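Local coordinates for protein beta-galactosidase (Streptococcus pneumoniae, PDB 4CUA) that hydrolyses beta-galactosides as the full-length enzyme, and is represented here by a module that probably binds carbohydrate, at residues F21-N26 / E58-V63; V34-I39 / I173-I178; D77-G82 / Y156-R161. One frame throughout, in Å; residues are numbered along the deposited sequence. Where two conformers were deposited one is given.

Contact 1. Residues F21-N26 / E58-V63; sequences FASDSN and EASVGV. With EDO (1,2-ethanediol), chain E.
Phe-21 and Ala-22 run antiparallel to Gly-62 and Val-61, with chain directions 169° apart: Phe-21 and Gly-62 form the hydrogen-bonded pair (Phe-21 N to Gly-62 O 2.9 Å, Gly-62 N to Phe-21 O 2.8 Å), Ala-22 and Val-61 the non-hydrogen-bonded one. Beyond it, Ser-23 N still reaches Ser-60 O at 2.9 Å, and then a side chain takes over from the backbone. With chi1 at 55°, Ser-23 OG lies between its own N and carbonyl carbon and accepts from Ser-60 N at 2.9 Å, extending the pairing past the end of strand 19-22. A water that donates to Glu-58 O also bonds to this hydroxyl.

The Phe-21 ring lies over the backbone of Gly-62. Gly-62 CA sits 3.9 Å from the centroid of the Phe-21 ring and 19° off its normal, a CH-pi contact made possible by the missing side chain; Phe-122 also stacks with the ring. At the ring edge, in plane, is EDO O2 of a 1,2-ethanediol probably from the crystallisation liquor, hydrogen-bonded to Ser-60 OG at 2.7 Å. On the sheet face bearing Ala-22 and Val-61, Ala-22 CB meets Val-61 CG2 at 4.3 Å, beside Trp-49. The arrangement is a short antiparallel strand pairing, prolonged by a serine side chain, in what the family indicates is a galactose-binding-like beta-sandwich.

Contact 2. Residues V34-I39 / I173-I178; sequences VNDKLI and ITEVQI. With CA (calcium ion), chain C.
Glu-175 binds the calcium ion together with Asp-36 and Leu-38, and this is the tight part of the contact. Asp-36 OD1 lies 2.4 Å from calcium and Leu-38 O 2.3 Å from it; Thr-174 O stands at 2.4 Å and Glu-175 OE1 at 2.3 Å from the same ion, while Asn-33 O and Asn-47 OD1 complete six ligands. The two carboxylate planes are only 20° apart, and the shared cation probably offsets the repulsion between Asp-36 OD1 and Glu-175 OE1. A bend at chi2 (73°) turns CD of Glu-175 back toward the 34-39 loop. Its second oxygen, OE2, accepts from Lys-37 N at 2.8 Å, on the syn side but tilted out of the carboxylate plane, so one oxygen goes to the metal and the other to the loop backbone. Asp-36 OD1 also accepts from Leu-38 N, an Asx turn that shapes the loop around the ion. Next to the site, Val-176 N donates to Val-34 O at 2.8 Å in a nearly straight bond (170°), and Val-34 sets CG1 against Ile-173 CG2 and CG2 against Val-176 CG2.

The solvent side is looser. Lys-37, Leu-38 and Ile-39 are exposed, and the packing there rests on Ile-39, whose CG2 meets Thr-174 CG2 at 3.9 Å and whose CG1 lies 3.8 Å from Glu-175 CB. Inward, Val-34 packs on Val-61 and Val-176 on Val-63 of strand 58-67, while the backbone of Glu-175 bonds to Gly-82 of strand 70-83: the calcium loop is thereby anchored against two strands.

Contact 3. Residues D77-G82 / Y156-R161; sequences DNLSVG and YAIRIR. With EDO (1,2-ethanediol), chain E.
Leu-79 points from strand 77-82 toward Ile-158 and Ile-160 of strand 157-161, between which its branches divide. The strand axes pass 9.4 Å apart at an angle of 46°, a separation spanned mainly by aliphatic side chains, and the interface buries a modest 179 Å². Leu-79 sets the pattern: CG is anti to the backbone N, and chi2 at 63° sends CD1 to one isoleucine and CD2 to the other. CD1 of Leu-79 meets CD1 of Ile-158 at 4.0 Å, whereas CD2 of Leu-79 lies 4.1 Å from CB of Ile-160. The first pair slides past one another in opposite directions, while Leu-79 and Ile-160 meet at a slant. Ile-158 was deposited in two conformers; in the one given, CG1 lies between the backbone N and the carbonyl carbon, and its methyl contact holds for that conformer. In Ile-160 an extended chi2 (174°) carries CD1 to within 4.5 Å of Val-81 CG2, a looser touch. Ile-97 and Ile-178 add further apolar surface to the same layer.

Alternation along strand 157-161 sends Arg-159 the other way. Its chain is extended from CG to NE, and NH1 donates to the diol atom EDO O2 at 2.7 Å, near the guanidinium plane; Glu-98 forms a salt bridge with NE, and Trp-128 a cation-pi contact. On the other strand, Asn-78 ND2 donates almost straight to Asp-77 OD1 at 2.9 Å and also to Phe-179 O. This is the face-to-face packing of a beta-sandwich, in keeping with the galactose-binding-like family.

In the fold
The three contacts share one antiparallel, curled sheet system, with centres about 11 to 13 Å apart. Contact 1 closes early in the chain, before contact 3 opens; contact 3 is nested inside the long loop closed by contact 2, whose segments alternate with those of contact 1. Strand 58-67 neighbours strand 157-163, so contacts 1 and 3 join directly, through a probable hydrogen bond from Ile-160 N to Val-61 O and the Glu-58 to Arg-161 salt bridge, and both touch the diol. Strand 172-177 neighbours strand 70-83, linking contacts 2 and 3 by probable backbone hydrogen bonds. Val-61 against Val-34 and Val-63 against Val-176 pack the calcium loop and strand 172-177 onto contact 1.

Contact 1. Residues F21-N26 / E58-V63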
ATOM      1  N   PHE A  21       3.052  -5.163  -0.371  1.00  7.55           N
ATOM      2  CA  PHE A  21       3.103  -5.892   0.898  1.00  7.72           C
ATOM      3  C   PHE A  21       2.064  -5.245   1.835  1.00  7.73           C
ATOM      4  O   PHE A  21       1.649  -4.103   1.666  1.00  7.20           O
ATOM      5  CB  PHE A  21       4.514  -5.848   1.500  1.00  8.91           C
ATOM      6  CG  PHE A  21       5.012  -4.443   1.825  1.00  8.35           C
ATOM      7  CD1 PHE A  21       4.749  -3.843   3.041  1.00  8.96           C
ATOM      8  CD2 PHE A  21       5.797  -3.717   0.900  1.00  8.21           C
ATOM      9  CE1 PHE A  21       5.226  -2.602   3.341  1.00  9.56           C
ATOM     10  CE2 PHE A  21       6.237  -2.476   1.202  1.00  8.69           C
ATOM     11  CZ  PHE A  21       5.933  -1.896   2.410  1.00  9.35           C
ATOM     12  N   ALA A  22       1.628  -6.030   2.842  1.00  7.73           N
ATOM     13  CA  ALA A  22       0.700  -5.565   3.840  1.00  8.26           C
ATOM     14  C   ALA A  22       1.042  -6.141   5.168  1.00  9.10           C
ATOM     15  O   ALA A  22       1.612  -7.229   5.243  1.00  8.94           O
ATOM     16  CB  ALA A  22      -0.707  -5.938   3.493  1.00  8.09           C
ATOM     17  N   SER A  23       0.718  -5.411   6.226  1.00  8.88           N
ATOM     18  CA  SER A  23       0.940  -5.975   7.574  1.00  9.08           C
ATOM     19  C   SER A  23       0.059  -7.220   7.804  1.00  9.11           C
ATOM     20  O   SER A  23       0.474  -8.177   8.461  1.00  9.71           O
ATOM     21  CB  SER A  23       0.610  -4.897   8.592  1.00  8.75           C
ATOM     22  OG  SER A  23      -0.663  -4.374   8.442  1.00  9.36           O
ATOM     23  N   ASP A  24      -1.144  -7.211   7.277  1.00  9.06           N
ATOM     24  CA  ASP A  24      -2.122  -8.267   7.390  1.00  9.28           C
ATOM     25  C   ASP A  24      -3.149  -8.079   6.291  1.00  8.85           C
ATOM     26  O   ASP A  24      -3.362  -6.965   5.754  1.00  8.89           O
ATOM     27  CB  ASP A  24      -2.806  -8.248   8.765  1.00  9.47           C
ATOM     28  CG  ASP A  24      -3.587  -9.454   9.045  1.00 12.34           C
ATOM     29  OD1 ASP A  24      -3.165 -10.559   8.699  1.00 12.32           O
ATOM     30  OD2 ASP A  24      -4.707  -9.294   9.682  1.00 14.54           O
ATOM     31  N   SER A  25      -3.839  -9.168   5.934  1.00  8.71           N
ATOM     32  CA  SER A  25      -4.855  -9.170   4.949  1.00  8.64           C
ATOM     33  C   SER A  25      -5.988 -10.165   5.188  1.00  8.29           C
ATOM     34  O   SER A  25      -5.739 -11.229   5.767  1.00  9.87           O
ATOM     35  CB  SER A  25      -4.292  -9.515   3.551  1.00  8.43           C
ATOM     36  OG  SER A  25      -3.123  -8.745   3.242  1.00  7.84           O
ATOM     37  N   ASN A  26      -7.200  -9.888   4.699  1.00  8.16           N
ATOM     38  CA  ASN A  26      -8.156 -10.915   4.540  1.00  8.85           C
ATOM     39  C   ASN A  26      -7.604 -11.888   3.485  1.00  9.45           C
ATOM     40  O   ASN A  26      -7.296 -11.472   2.385  1.00  9.71           O
ATOM     41  CB  ASN A  26      -9.472 -10.297   4.102  1.00  9.73           C
ATOM     42  CG  ASN A  26     -10.543 -11.303   3.844  1.00 11.79           C
ATOM     43  OD1 ASN A  26     -10.593 -12.327   4.529  1.00 12.30           O
ATOM     44  ND2 ASN A  26     -11.356 -11.085   2.848  1.00 11.47           N
ATOM     45  N   GLU A  58      -6.071  -1.666  12.543  1.00 14.48           N
ATOM     46  CA  GLU A  58      -5.040  -0.970  11.782  1.00 13.96           C
ATOM     47  C   GLU A  58      -4.259  -1.912  10.922  1.00 13.46           C
ATOM     48  O   GLU A  58      -3.895  -3.011  11.340  1.00 13.70           O
ATOM     49  CB  GLU A  58      -4.087  -0.230  12.709  1.00 14.17           C
ATOM     50  CG  GLU A  58      -3.100   0.735  11.977  1.00 15.85           C
ATOM     51  CD  GLU A  58      -2.075   1.464  12.844  1.00 18.56           C
ATOM     52  OE1 GLU A  58      -1.348   0.837  13.601  1.00 25.37           O
ATOM     53  OE2 GLU A  58      -1.924   2.680  12.650  1.00 20.70           O
ATOM     54  N   ALA A  59      -4.025  -1.533   9.645  1.00 10.90           N
ATOM     55  CA  ALA A  59      -3.080  -2.278   8.801  1.00 10.11           C
ATOM     56  C   ALA A  59      -2.422  -1.324   7.819  1.00 10.17           C
ATOM     57  O   ALA A  59      -2.928  -0.256   7.554  1.00 10.59           O
ATOM     58  CB  ALA A  59      -3.820  -3.389   8.017  1.00 10.81           C
ATOM     59  N   SER A  60      -1.295  -1.736   7.287  1.00  9.36           N
ATOM     60  CA  SER A  60      -0.575  -0.955   6.276  1.00  9.50           C
ATOM     61  C   SER A  60      -0.488  -1.780   5.013  1.00  9.32           C
ATOM     62  O   SER A  60      -0.422  -3.009   5.002  1.00  9.06           O
ATOM     63  CB  SER A  60       0.812  -0.587   6.762  1.00 10.11           C
ATOM     64  OG  SER A  60       1.587  -1.660   7.225  1.00  9.72           O
ATOM     65  N   VAL A  61      -0.458  -1.036   3.906  1.00  8.44           N
ATOM     66  CA  VAL A  61      -0.208  -1.526   2.551  1.00  7.73           C
ATOM     67  C   VAL A  61       0.899  -0.682   1.943  1.00  8.07           C
ATOM     68  O   VAL A  61       0.825   0.556   2.038  1.00  8.12           O
ATOM     69  CB  VAL A  61      -1.477  -1.355   1.708  1.00  8.06           C
ATOM     70  CG1 VAL A  61      -1.209  -1.631   0.240  1.00  7.84           C
ATOM     71  CG2 VAL A  61      -2.595  -2.304   2.223  1.00  9.19           C
ATOM     72  N   GLY A  62       1.869  -1.304   1.321  1.00  8.17           N
ATOM     73  CA  GLY A  62       2.912  -0.545   0.699  1.00  8.22           C
ATOM     74  C   GLY A  62       3.506  -1.239  -0.470  1.00  8.28           C
ATOM     75  O   GLY A  62       3.005  -2.301  -0.899  1.00  8.14           O
ATOM     76  N   VAL A  63       4.488  -0.566  -1.095  1.00  8.15           N
ATOM     77  CA  VAL A  63       5.207  -1.078  -2.245  1.00  8.80           C
ATOM     78  C   VAL A  63       6.690  -1.050  -1.946  1.00  8.84           C
ATOM     79  O   VAL A  63       7.177  -0.026  -1.505  1.00 10.06           O
ATOM     80  CB  VAL A  63       4.861  -0.266  -3.517  1.00  9.57           C
ATOM     81  CG1 VAL A  63       5.678  -0.789  -4.688  1.00  9.55           C
ATOM     82  CG2 VAL A  63       3.358  -0.350  -3.801  1.00 10.07           C
TER
HETATM   83  C1  EDO E2646       4.406  -4.048   8.332  1.00 17.51           C
HETATM   84  O1  EDO E2646       4.132  -5.331   8.655  1.00 21.69           O
HETATM   85  C2  EDO E2646       4.252  -3.960   6.758  1.00 16.38           C
HETATM   86  O2  EDO E2646       3.982  -2.696   6.449  1.00 14.74           O
HETATM   87  O   HOH W   1      -2.302  -5.125  10.524  1.00 15.95           O

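Contact 2. Residues V34-I39 / I173-I178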
ATOM      1  N   VAL A  34      -3.248  -5.049  -5.209  1.00  7.33           N
ATOM      2  CA  VAL A  34      -3.213  -3.601  -5.291  1.00  7.44           C
ATOM      3  C   VAL A  34      -2.266  -3.035  -6.386  1.00  7.21           C
ATOM      4  O   VAL A  34      -2.228  -1.835  -6.569  1.00  7.42           O
ATOM      5  CB  VAL A  34      -2.930  -2.867  -3.974  1.00  7.17           C
ATOM      6  CG1 VAL A  34      -3.847  -3.381  -2.851  1.00  7.50           C
ATOM      7  CG2 VAL A  34      -1.443  -2.960  -3.552  1.00  7.82           C
ATOM      8  N   ASN A  35      -1.472  -3.912  -7.004  1.00  7.73           N
ATOM      9  CA  ASN A  35      -0.585  -3.403  -8.058  1.00  7.62           C
ATOM     10  C   ASN A  35      -0.608  -4.330  -9.222  1.00  8.43           C
ATOM     11  O   ASN A  35       0.415  -4.488  -9.959  1.00  8.94           O
ATOM     12  CB  ASN A  35       0.852  -3.190  -7.544  1.00  8.07           C
ATOM     13  CG  ASN A  35       1.554  -4.454  -7.174  1.00  8.31           C
ATOM     14  OD1 ASN A  35       0.982  -5.474  -6.867  1.00  9.01           O
ATOM     15  ND2 ASN A  35       2.925  -4.350  -7.156  1.00  8.40           N
ATOM     16  N   ASP A  36      -1.806  -4.883  -9.512  1.00  8.60           N
ATOM     17  CA  ASP A  36      -1.999  -5.850 -10.594  1.00  9.19           C
ATOM     18  C   ASP A  36      -2.570  -5.214 -11.883  1.00  9.28           C
ATOM     19  O   ASP A  36      -2.840  -5.957 -12.862  1.00 10.23           O
ATOM     20  CB  ASP A  36      -2.819  -7.028 -10.162  1.00  8.97           C
ATOM     21  CG  ASP A  36      -4.233  -6.686  -9.804  1.00  9.52           C
ATOM     22  OD1 ASP A  36      -4.625  -5.538  -9.858  1.00  8.71           O
ATOM     23  OD2 ASP A  36      -4.926  -7.631  -9.404  1.00 11.48           O
ATOM     24  N   LYS A  37      -2.743  -3.912 -11.875  1.00  9.43           N
ATOM     25  CA  LYS A  37      -3.250  -3.106 -13.003  1.00  9.83           C
ATOM     26  C   LYS A  37      -4.708  -3.358 -13.250  1.00 11.09           C
ATOM     27  O   LYS A  37      -5.245  -2.866 -14.254  1.00 16.15           O
ATOM     28  CB  LYS A  37      -2.407  -3.301 -14.298  1.00 11.01           C
ATOM     29  CG  LYS A  37      -0.959  -2.768 -14.101  1.00 13.01           C
ATOM     30  CD  LYS A  37      -0.056  -3.333 -15.160  1.00 15.29           C
ATOM     31  CE  LYS A  37       0.389  -4.752 -14.768  1.00 19.88           C
ATOM     32  NZ  LYS A  37       1.310  -5.448 -15.696  1.00 22.52           N
ATOM     33  N   LEU A  38      -5.408  -4.062 -12.366  1.00 10.40           N
ATOM     34  CA  LEU A  38      -6.869  -4.227 -12.464  1.00 10.34           C
ATOM     35  C   LEU A  38      -7.469  -3.296 -11.430  1.00 10.57           C
ATOM     36  O   LEU A  38      -6.994  -3.227 -10.302  1.00  9.98           O
ATOM     37  CB  LEU A  38      -7.290  -5.657 -12.177  1.00 12.29           C
ATOM     38  CG  LEU A  38      -6.775  -6.697 -13.146  1.00 15.46           C
ATOM     39  CD1 LEU A  38      -7.212  -8.083 -12.712  1.00 18.15           C
ATOM     40  CD2 LEU A  38      -7.208  -6.373 -14.581  1.00 16.17           C
ATOM     41  N   ILE A  39      -8.464  -2.542 -11.804  1.00  8.98           N
ATOM     42  CA  ILE A  39      -9.115  -1.596 -10.937  1.00  9.89           C
ATOM     43  C   ILE A  39     -10.571  -1.945 -10.959  1.00 10.31           C
ATOM     44  O   ILE A  39     -11.236  -1.905 -12.020  1.00 12.69           O
ATOM     45  CB  ILE A  39      -8.913  -0.146 -11.372  1.00 10.67           C
ATOM     46  CG1 ILE A  39      -7.386   0.165 -11.397  1.00 11.63           C
ATOM     47  CG2 ILE A  39      -9.695   0.802 -10.474  1.00 12.07           C
ATOM     48  CD1 ILE A  39      -7.082   1.601 -11.655  1.00 14.41           C
ATOM     49  N   ILE A 173      -8.783  -1.486  -0.658  1.00  7.16           N
ATOM     50  CA  ILE A 173      -8.064  -0.823  -1.754  1.00  6.54           C
ATOM     51  C   ILE A 173      -8.068  -1.723  -2.977  1.00  6.20           C
ATOM     52  O   ILE A 173      -7.584  -2.838  -2.926  1.00  7.25           O
ATOM     53  CB  ILE A 173      -6.618  -0.550  -1.352  1.00  6.74           C
ATOM     54  CG1 ILE A 173      -6.528   0.454  -0.209  1.00  7.32           C
ATOM     55  CG2 ILE A 173      -5.804  -0.026  -2.557  1.00  6.66           C
ATOM     56  CD1 ILE A 173      -5.125   0.567   0.393  1.00  7.22           C
ATOM     57  N   THR A 174      -8.566  -1.181  -4.111  1.00  6.95           N
ATOM     58  CA  THR A 174      -8.500  -1.969  -5.374  1.00  7.14           C
ATOM     59  C   THR A 174      -7.129  -1.831  -6.098  1.00  6.86           C
ATOM     60  O   THR A 174      -6.677  -2.774  -6.688  1.00  7.25           O
ATOM     61  CB  THR A 174      -9.644  -1.664  -6.305  1.00  7.71           C
ATOM     62  OG1 THR A 174      -9.510  -2.479  -7.479  1.00  7.79           O
ATOM     63  CG2 THR A 174      -9.790  -0.247  -6.684  1.00  8.28           C
ATOM     64  N   GLU A 175      -6.501  -0.671  -5.957  1.00  7.66           N
ATOM     65  CA  GLU A 175      -5.216  -0.411  -6.647  1.00  7.57           C
ATOM     66  C   GLU A 175      -4.562   0.763  -6.002  1.00  6.90           C
ATOM     67  O   GLU A 175      -5.235   1.700  -5.605  1.00  7.69           O
ATOM     68  CB  GLU A 175      -5.495  -0.151  -8.148  1.00  7.75           C
ATOM     69  CG  GLU A 175      -4.277  -0.239  -9.063  1.00  8.47           C
ATOM     70  CD  GLU A 175      -3.732  -1.602  -9.326  1.00  8.71           C
ATOM     71  OE1 GLU A 175      -4.251  -2.617  -8.823  1.00  8.30           O
ATOM     72  OE2 GLU A 175      -2.708  -1.712 -10.096  1.00  8.92           O
ATOM     73  N   VAL A 176      -3.216   0.703  -5.981  1.00  7.76           N
ATOM     74  CA  VAL A 176      -2.409   1.873  -5.710  1.00  7.60           C
ATOM     75  C   VAL A 176      -1.580   2.151  -6.941  1.00  8.12           C
ATOM     76  O   VAL A 176      -1.349   1.238  -7.742  1.00  8.13           O
ATOM     77  CB  VAL A 176      -1.482   1.708  -4.510  1.00  8.08           C
ATOM     78  CG1 VAL A 176      -2.304   1.303  -3.277  1.00  8.56           C
ATOM     79  CG2 VAL A 176      -0.364   0.708  -4.777  1.00  8.20           C
ATOM     80  N   GLN A 177      -1.173   3.408  -7.117  1.00  8.86           N
ATOM     81  CA  GLN A 177      -0.229   3.764  -8.184  1.00  9.20           C
ATOM     82  C   GLN A 177       0.779   4.799  -7.649  1.00  9.44           C
ATOM     83  O   GLN A 177       0.403   5.749  -6.961  1.00 10.87           O
ATOM     84  CB  GLN A 177      -0.970   4.334  -9.399  1.00 10.36           C
ATOM     85  CG  GLN A 177      -1.945   3.309  -9.954  1.00 11.08           C
ATOM     86  CD  GLN A 177      -2.679   3.828 -11.213  1.00 12.57           C
ATOM     87  OE1 GLN A 177      -2.981   4.999 -11.350  1.00 14.34           O
ATOM     88  NE2 GLN A 177      -2.945   2.931 -12.092  1.00 13.58           N
ATOM     89  N   ILE A 178       2.039   4.561  -7.980  1.00  9.67           N
ATOM     90  CA  ILE A 178       3.126   5.463  -7.622  1.00 10.77           C
ATOM     91  C   ILE A 178       3.894   5.753  -8.919  1.00 10.23           C
ATOM     92  O   ILE A 178       4.186   4.811  -9.667  1.00 10.59           O
ATOM     93  CB  ILE A 178       4.069   4.831  -6.584  1.00 11.09           C
ATOM     94  CG1 ILE A 178       3.284   4.479  -5.321  1.00 11.28           C
ATOM     95  CG2 ILE A 178       5.142   5.835  -6.145  1.00 11.99           C
ATOM     96  CD1 ILE A 178       4.118   3.639  -4.368  1.00 11.29           C
TER
HETATM   97 CA    CA C2644      -5.948  -4.117  -8.471  1.00  7.43          CA

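Contact 3. Residues D77-G82 / Y156-R161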
ATOM      1  N   ASP A  77       7.469  11.013  -4.583  1.00 13.29           N
ATOM      2  CA  ASP A  77       6.785  12.174  -4.104  1.00 13.42           C
ATOM      3  C   ASP A  77       5.248  12.160  -4.197  1.00 12.37           C
ATOM      4  O   ASP A  77       4.561  13.139  -4.032  1.00 13.05           O
ATOM      5  CB  ASP A  77       7.387  13.477  -4.745  1.00 14.33           C
ATOM      6  CG  ASP A  77       6.934  13.696  -6.176  1.00 18.89           C
ATOM      7  OD1 ASP A  77       6.244  12.818  -6.754  1.00 16.36           O
ATOM      8  OD2 ASP A  77       7.305  14.756  -6.764  1.00 20.04           O
ATOM      9  N   ASN A  78       4.691  10.952  -4.420  1.00 12.57           N
ATOM     10  CA  ASN A  78       3.300  10.797  -4.702  1.00 12.38           C
ATOM     11  C   ASN A  78       2.883   9.350  -4.371  1.00  9.97           C
ATOM     12  O   ASN A  78       3.687   8.460  -4.346  1.00 10.50           O
ATOM     13  CB  ASN A  78       2.995  11.086  -6.216  1.00 10.76           C
ATOM     14  CG  ASN A  78       3.646  10.126  -7.128  1.00 13.55           C
ATOM     15  OD1 ASN A  78       3.041   9.095  -7.518  1.00 12.81           O
ATOM     16  ND2 ASN A  78       4.894  10.364  -7.475  1.00 12.35           N
ATOM     17  N   LEU A  79       1.574   9.246  -4.192  1.00 10.95           N
ATOM     18  CA  LEU A  79       0.867   7.983  -4.035  1.00 10.55           C
ATOM     19  C   LEU A  79      -0.541   8.198  -4.399  1.00  9.89           C
ATOM     20  O   LEU A  79      -1.141   9.163  -4.026  1.00 11.18           O
ATOM     21  CB  LEU A  79       0.935   7.579  -2.571  1.00 10.19           C
ATOM     22  CG  LEU A  79       0.152   6.300  -2.171  1.00 10.74           C
ATOM     23  CD1 LEU A  79       0.656   5.034  -2.851  1.00 11.77           C
ATOM     24  CD2 LEU A  79       0.059   6.160  -0.633  1.00 11.45           C
ATOM     25  N   SER A  80      -1.123   7.255  -5.151  0.54 10.01           N
ATOM     26  CA  SER A  80      -2.552   7.288  -5.427  0.54 10.02           C
ATOM     27  C   SER A  80      -3.161   5.974  -4.952  0.54  9.40           C
ATOM     28  O   SER A  80      -2.589   4.929  -5.148  0.54  9.00           O
ATOM     29  CB  SER A  80      -2.832   7.441  -6.922  0.54 10.89           C
ATOM     30  OG  SER A  80      -2.225   8.594  -7.451  0.54 13.94           O
ATOM     31  N   VAL A  81      -4.344   6.078  -4.342  1.00  9.44           N
ATOM     32  CA  VAL A  81      -5.017   4.910  -3.752  1.00  9.21           C
ATOM     33  C   VAL A  81      -6.470   4.919  -4.114  1.00  8.35           C
ATOM     34  O   VAL A  81      -7.219   5.839  -3.797  1.00  8.47           O
ATOM     35  CB  VAL A  81      -4.917   4.913  -2.232  1.00  9.15           C
ATOM     36  CG1 VAL A  81      -5.536   3.637  -1.630  1.00  9.58           C
ATOM     37  CG2 VAL A  81      -3.509   5.079  -1.767  1.00  9.13           C
ATOM     38  N   GLY A  82      -6.890   3.839  -4.745  1.00  8.26           N
ATOM     39  CA  GLY A  82      -8.286   3.628  -5.083  1.00  8.09           C
ATOM     40  C   GLY A  82      -8.978   2.864  -3.973  1.00  8.66           C
ATOM     41  O   GLY A  82      -8.897   1.651  -3.923  1.00  8.91           O
ATOM     42  N   TYR A 156      13.487   2.641  -0.376  1.00 12.20           N
ATOM     43  CA  TYR A 156      13.137   1.299  -0.877  1.00 12.14           C
ATOM     44  C   TYR A 156      11.627   1.035  -0.835  1.00 11.39           C
ATOM     45  O   TYR A 156      11.169   0.142  -1.559  1.00 11.16           O
ATOM     46  CB  TYR A 156      13.827   0.215  -0.066  1.00 12.60           C
ATOM     47  CG  TYR A 156      15.290   0.132  -0.320  1.00 14.45           C
ATOM     48  CD1 TYR A 156      15.768  -0.367  -1.513  1.00 15.96           C
ATOM     49  CD2 TYR A 156      16.223   0.401   0.688  1.00 16.25           C
ATOM     50  CE1 TYR A 156      17.130  -0.511  -1.759  1.00 18.44           C
ATOM     51  CE2 TYR A 156      17.572   0.243   0.433  1.00 19.15           C
ATOM     52  CZ  TYR A 156      18.010  -0.178  -0.790  1.00 19.00           C
ATOM     53  OH  TYR A 156      19.392  -0.351  -0.985  1.00 22.44           O
ATOM     54  N   ALA A 157      10.875   1.767  -0.026  1.00  9.82           N
ATOM     55  CA  ALA A 157       9.443   1.435   0.180  1.00 10.74           C
ATOM     56  C   ALA A 157       8.669   2.561   0.745  1.00 11.27           C
ATOM     57  O   ALA A 157       9.180   3.330   1.570  1.00 11.39           O
ATOM     58  CB  ALA A 157       9.328   0.231   1.091  1.00 10.95           C
ATOM     59  N   ILE A 158       7.428   2.704   0.334  0.58 10.07           N
ATOM     60  CA  ILE A 158       6.502   3.505   1.052  0.58 10.45           C
ATOM     61  C   ILE A 158       5.336   2.641   1.419  0.58 10.34           C
ATOM     62  O   ILE A 158       5.113   1.622   0.760  0.58 11.15           O
ATOM     63  CB  ILE A 158       6.094   4.820   0.340  0.58 10.87           C
ATOM     64  CG1 ILE A 158       5.244   4.501  -0.900  0.58 10.98           C
ATOM     65  CG2 ILE A 158       7.362   5.633   0.062  0.58 11.73           C
ATOM     66  CD1 ILE A 158       4.368   5.640  -1.354  0.58 12.62           C
ATOM     67  N   ARG A 159       4.629   3.064   2.437  1.00 10.44           N
ATOM     68  CA  ARG A 159       3.390   2.428   2.847  1.00  9.79           C
ATOM     69  C   ARG A 159       2.388   3.428   3.376  1.00  9.78           C
ATOM     70  O   ARG A 159       2.738   4.562   3.795  1.00 10.25           O
ATOM     71  CB  ARG A 159       3.596   1.331   3.882  1.00 10.24           C
ATOM     72  CG  ARG A 159       3.921   1.821   5.294  1.00 11.39           C
ATOM     73  CD  ARG A 159       4.306   0.640   6.172  1.00 13.94           C
ATOM     74  NE  ARG A 159       4.481   1.134   7.538  1.00 15.41           N
ATOM     75  CZ  ARG A 159       4.857   0.324   8.536  1.00 16.33           C
ATOM     76  NH1 ARG A 159       5.016  -0.977   8.330  1.00 16.75           N
ATOM     77  NH2 ARG A 159       5.012   0.846   9.732  1.00 17.89           N
ATOM     78  N   ILE A 160       1.131   3.046   3.321  1.00  9.05           N
ATOM     79  CA  ILE A 160       0.052   3.765   3.910  1.00  9.01           C
ATOM     80  C   ILE A 160      -0.529   2.880   5.034  1.00  9.40           C
ATOM     81  O   ILE A 160      -0.953   1.796   4.817  1.00  8.88           O
ATOM     82  CB  ILE A 160      -0.968   4.316   2.865  1.00  9.71           C
ATOM     83  CG1 ILE A 160      -2.018   5.142   3.534  1.00 10.01           C
ATOM     84  CG2 ILE A 160      -1.579   3.178   2.029  1.00 10.07           C
ATOM     85  CD1 ILE A 160      -2.993   5.851   2.614  1.00 10.59           C
ATOM     86  N   ARG A 161      -0.515   3.437   6.248  1.00 10.46           N
ATOM     87  CA  ARG A 161      -0.905   2.720   7.479  1.00 10.60           C
ATOM     88  C   ARG A 161      -2.202   3.322   7.958  1.00 11.09           C
ATOM     89  O   ARG A 161      -2.326   4.563   8.179  1.00 11.62           O
ATOM     90  CB  ARG A 161       0.227   2.874   8.487  1.00 11.23           C
ATOM     91  CG  ARG A 161      -0.065   2.169   9.819  1.00 12.43           C
ATOM     92  CD  ARG A 161       1.176   2.033  10.631  1.00 14.17           C
ATOM     93  NE  ARG A 161       1.918   3.283  10.807  1.00 14.48           N
ATOM     94  CZ  ARG A 161       1.610   4.246  11.662  1.00 17.73           C
ATOM     95  NH1 ARG A 161       0.590   4.129  12.506  1.00 17.15           N
ATOM     96  NH2 ARG A 161       2.380   5.314  11.699  1.00 19.61           N
TER
HETATM   97  C1  EDO E2646       4.406  -4.048   8.332  1.00 17.51           C
HETATM   98  O1  EDO E2646       4.132  -5.331   8.655  1.00 21.69           O
HETATM   99  C2  EDO E2646       4.252  -3.960   6.758  1.00 16.38           C
HETATM  100  O2  EDO E2646       3.982  -2.696   6.449  1.00 14.74           O